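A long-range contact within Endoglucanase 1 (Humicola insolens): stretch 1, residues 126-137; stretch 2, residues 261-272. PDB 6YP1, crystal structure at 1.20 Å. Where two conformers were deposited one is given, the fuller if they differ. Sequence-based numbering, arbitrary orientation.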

# COMPACT_ATOMS: atom_id res chain seq x y z
N GLY A 126 17.46 -0.58 -7.75
CA GLY A 126 18.63 -1.42 -7.77
C GLY A 126 18.63 -2.55 -6.75
O GLY A 126 19.67 -3.22 -6.61
N PHE A 127 17.50 -2.77 -6.08
CA PHE A 127 17.37 -3.74 -4.99
C PHE A 127 16.08 -4.54 -5.19
O PHE A 127 15.35 -4.34 -6.17
CB PHE A 127 17.42 -3.02 -3.64
CG PHE A 127 18.73 -2.33 -3.41
CD1 PHE A 127 19.85 -3.02 -3.00
CD2 PHE A 127 18.87 -0.96 -3.65
CE1 PHE A 127 21.07 -2.41 -2.90
CE2 PHE A 127 20.08 -0.33 -3.48
CZ PHE A 127 21.19 -1.05 -3.08
N GLU A 128 15.84 -5.45 -4.24
CA GLU A 128 14.63 -6.28 -4.31
C GLU A 128 13.93 -6.27 -2.96
O GLU A 128 14.58 -6.15 -1.90
CB GLU A 128 14.81 -7.63 -4.86
CG GLU A 128 15.44 -8.61 -4.00
CD GLU A 128 15.88 -9.99 -4.63
OE1 GLU A 128 16.17 -10.01 -5.86
OE2 GLU A 128 16.14 -10.94 -3.83
N PHE A 129 12.62 -6.40 -3.01
CA PHE A 129 11.75 -6.48 -1.84
C PHE A 129 10.97 -7.77 -1.96
O PHE A 129 10.38 -8.00 -3.04
CB PHE A 129 10.80 -5.29 -1.77
CG PHE A 129 9.93 -5.26 -0.53
CD1 PHE A 129 8.77 -6.03 -0.47
CD2 PHE A 129 10.30 -4.50 0.57
CE1 PHE A 129 8.01 -6.06 0.70
CE2 PHE A 129 9.55 -4.54 1.71
CZ PHE A 129 8.42 -5.31 1.78
N THR A 130 10.89 -8.52 -0.89
CA THR A 130 10.25 -9.85 -0.89
C THR A 130 9.43 -10.02 0.37
O THR A 130 9.79 -9.53 1.45
CB THR A 130 11.36 -10.90 -1.02
OG1 THR A 130 11.97 -10.70 -2.29
CG2 THR A 130 10.86 -12.34 -0.90
N PHE A 131 8.34 -10.78 0.22
CA PHE A 131 7.54 -11.14 1.40
C PHE A 131 6.86 -12.47 1.12
O PHE A 131 6.69 -12.86 -0.04
CB PHE A 131 6.52 -10.07 1.73
CG PHE A 131 5.50 -9.76 0.67
CD1 PHE A 131 5.82 -8.98 -0.43
CD2 PHE A 131 4.22 -10.29 0.74
CE1 PHE A 131 4.88 -8.72 -1.41
CE2 PHE A 131 3.30 -10.04 -0.24
CZ PHE A 131 3.64 -9.27 -1.29
N ASP A 132 6.41 -13.10 2.17
CA ASP A 132 5.56 -14.29 2.10
C ASP A 132 4.14 -13.89 2.39
O ASP A 132 3.90 -12.97 3.17
CB ASP A 132 6.04 -15.36 3.07
CG ASP A 132 7.53 -15.73 2.95
OD1 ASP A 132 8.15 -15.53 1.90
OD2 ASP A 132 8.03 -16.28 3.93
N VAL A 133 3.18 -14.60 1.78
CA VAL A 133 1.77 -14.22 1.93
C VAL A 133 0.90 -15.45 2.03
O VAL A 133 1.18 -16.51 1.45
CB VAL A 133 1.31 -13.27 0.78
CG1 VAL A 133 1.32 -13.97 -0.56
CG2 VAL A 133 0.01 -12.58 1.10
N ASP A 134 -0.20 -15.28 2.77
CA ASP A 134 -1.33 -16.20 2.79
C ASP A 134 -2.54 -15.41 2.28
O ASP A 134 -3.03 -14.52 2.97
CB ASP A 134 -1.58 -16.72 4.20
CG ASP A 134 -2.79 -17.62 4.30
OD1 ASP A 134 -3.56 -17.74 3.38
OD2 ASP A 134 -3.03 -18.13 5.42
N ALA A 135 -2.96 -15.76 1.06
CA ALA A 135 -4.05 -15.07 0.37
C ALA A 135 -5.34 -15.87 0.36
O ALA A 135 -6.32 -15.45 -0.29
CB ALA A 135 -3.65 -14.76 -1.07
N THR A 136 -5.41 -16.98 1.09
CA THR A 136 -6.54 -17.91 0.98
C THR A 136 -7.87 -17.25 1.33
O THR A 136 -8.90 -17.67 0.75
CB THR A 136 -6.30 -19.15 1.89
OG1 THR A 136 -6.15 -18.73 3.28
CG2 THR A 136 -5.12 -19.96 1.45
N LYS A 137 -7.90 -16.33 2.27
CA LYS A 137 -9.14 -15.75 2.78
C LYS A 137 -9.46 -14.41 2.08
O LYS A 137 -10.15 -13.55 2.63
CB LYS A 137 -9.10 -15.64 4.30
CG LYS A 137 -9.09 -16.98 5.03
CD LYS A 137 -9.34 -16.92 6.53
CE LYS A 137 -10.71 -16.48 7.04
NZ LYS A 137 -10.75 -15.68 8.33
N ASN A 261 -0.46 -21.26 -6.81
CA ASN A 261 -1.71 -21.81 -6.29
C ASN A 261 -2.03 -21.09 -4.98
O ASN A 261 -1.38 -21.31 -3.94
CB ASN A 261 -1.53 -23.30 -6.06
CG ASN A 261 -2.71 -23.94 -5.39
OD1 ASN A 261 -3.73 -23.29 -5.10
ND2 ASN A 261 -2.63 -25.26 -5.19
N THR A 262 -3.03 -20.21 -5.02
CA THR A 262 -3.35 -19.33 -3.89
C THR A 262 -4.09 -20.06 -2.78
O THR A 262 -4.38 -19.44 -1.74
CB THR A 262 -4.12 -18.12 -4.37
OG1 THR A 262 -5.34 -18.62 -4.94
CG2 THR A 262 -3.36 -17.30 -5.35
N LEU A 263 -4.36 -21.36 -2.91
CA LEU A 263 -4.81 -22.17 -1.77
C LEU A 263 -3.70 -22.45 -0.78
O LEU A 263 -3.98 -22.99 0.29
CB LEU A 263 -5.47 -23.45 -2.26
CG LEU A 263 -6.69 -23.29 -3.14
CD1 LEU A 263 -7.19 -24.64 -3.67
CD2 LEU A 263 -7.81 -22.55 -2.43
N LYS A 264 -2.45 -22.17 -1.16
CA LYS A 264 -1.28 -22.45 -0.34
C LYS A 264 -0.52 -21.16 -0.19
O LYS A 264 -0.58 -20.28 -1.04
CB LYS A 264 -0.43 -23.52 -1.02
CG LYS A 264 -1.16 -24.83 -1.21
CD LYS A 264 -0.36 -25.90 -1.87
CE LYS A 264 0.54 -25.51 -3.01
NZ LYS A 264 1.25 -26.69 -3.54
N PRO A 265 0.29 -21.02 0.86
CA PRO A 265 1.14 -19.85 0.97
C PRO A 265 2.23 -19.81 -0.11
O PRO A 265 2.59 -20.81 -0.71
CB PRO A 265 1.91 -19.94 2.33
CG PRO A 265 1.80 -21.45 2.62
CD PRO A 265 0.47 -21.96 1.99
N PHE A 266 2.78 -18.64 -0.35
CA PHE A 266 3.83 -18.45 -1.36
C PHE A 266 4.61 -17.18 -1.04
O PHE A 266 4.22 -16.38 -0.19
CB PHE A 266 3.26 -18.44 -2.79
CG PHE A 266 2.15 -17.45 -3.03
CD1 PHE A 266 0.82 -17.76 -2.76
CD2 PHE A 266 2.41 -16.19 -3.54
CE1 PHE A 266 -0.19 -16.86 -3.00
CE2 PHE A 266 1.39 -15.28 -3.76
CZ PHE A 266 0.09 -15.63 -3.48
N THR A 267 5.73 -17.05 -1.73
CA THR A 267 6.63 -15.92 -1.65
C THR A 267 6.53 -15.07 -2.90
O THR A 267 6.42 -15.61 -4.02
CB THR A 267 8.07 -16.44 -1.45
OG1 THR A 267 8.12 -17.19 -0.22
CG2 THR A 267 9.14 -15.37 -1.45
N VAL A 268 6.62 -13.77 -2.70
CA VAL A 268 6.44 -12.73 -3.74
C VAL A 268 7.72 -11.91 -3.79
O VAL A 268 8.05 -11.22 -2.84
CB VAL A 268 5.25 -11.85 -3.38
CG1 VAL A 268 5.02 -10.82 -4.46
CG2 VAL A 268 3.98 -12.67 -3.13
N VAL A 269 8.43 -11.97 -4.93
CA VAL A 269 9.69 -11.26 -5.12
C VAL A 269 9.49 -10.14 -6.13
O VAL A 269 8.92 -10.36 -7.20
CB VAL A 269 10.82 -12.21 -5.62
CG1 VAL A 269 12.14 -11.45 -5.71
CG2 VAL A 269 10.97 -13.41 -4.72
N THR A 270 10.01 -8.94 -5.81
CA THR A 270 9.88 -7.78 -6.70
C THR A 270 11.26 -7.13 -6.81
O THR A 270 11.80 -6.66 -5.80
CB THR A 270 8.83 -6.81 -6.24
OG1 THR A 270 7.61 -7.53 -5.95
CG2 THR A 270 8.54 -5.76 -7.30
N GLN A 271 11.82 -7.10 -8.03
CA GLN A 271 13.14 -6.51 -8.27
C GLN A 271 12.95 -5.22 -9.06
O GLN A 271 12.19 -5.13 -10.01
CB GLN A 271 14.02 -7.46 -9.09
CG GLN A 271 14.14 -8.85 -8.49
CD GLN A 271 15.05 -9.75 -9.29
OE1 GLN A 271 15.05 -9.70 -10.53
NE2 GLN A 271 15.78 -10.59 -8.56
N PHE A 272 13.72 -4.22 -8.64
CA PHE A 272 13.70 -2.88 -9.24
C PHE A 272 15.01 -2.69 -9.98
O PHE A 272 16.01 -2.31 -9.39
CB PHE A 272 13.49 -1.85 -8.13
CG PHE A 272 12.14 -1.99 -7.49
CD1 PHE A 272 11.00 -1.38 -8.00
CD2 PHE A 272 12.00 -2.78 -6.33
CE1 PHE A 272 9.77 -1.54 -7.41
CE2 PHE A 272 10.75 -2.93 -5.76
CZ PHE A 272 9.64 -2.33 -6.27
O HOH W 1 7.71 -8.37 -3.37
O HOH W 2 -2.34 -18.10 -0.40

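The apolar centre of this contact lies on the sheet face that carries Phe-131, Val-133, Phe-266 and Val-268. Two aromatic rings, one from each strand, each receive a valine: Val-268 CB sits 3.9 Å from the centroid of the Phe-131 ring, and Val-133 CG1 lies 3.7 Å from that of Phe-266, both over a ring face, where a C-H can point into the pi cloud. The valines also touch each other, Val-133 CG1 to Val-268 CG2 at 3.9 Å. Branched at CB, valine suits an extended backbone; Val-133 presents a methyl to its ring, Val-268 its CB methine.

Beneath these side chains the strands run antiparallel. Phe-129 with Thr-270, Phe-131 with Val-268 and Val-133 with Phe-266 each exchange two backbone hydrogen bonds; in the middle pair, Val-268 N to Phe-131 O is 2.8 Å and Phe-131 N to Val-268 O is 3.1 Å. A water donates to Phe-129 O and Val-268 O and accepts from Thr-270 OG1.

The other face is more polar. Thr-267 OG1 donates to Asp-132 OD1 at 2.7 Å, and Gln-271 NE2 to Glu-128 OE1 at 2.8 Å, each carboxylate meeting a neutral donor. Between them, Thr-130 CG2 meets Thr-267 CG2 at 3.5 Å. At one end, Gly-126 N donates to Phe-272 O (2.8 Å); its positive phi favours glycine.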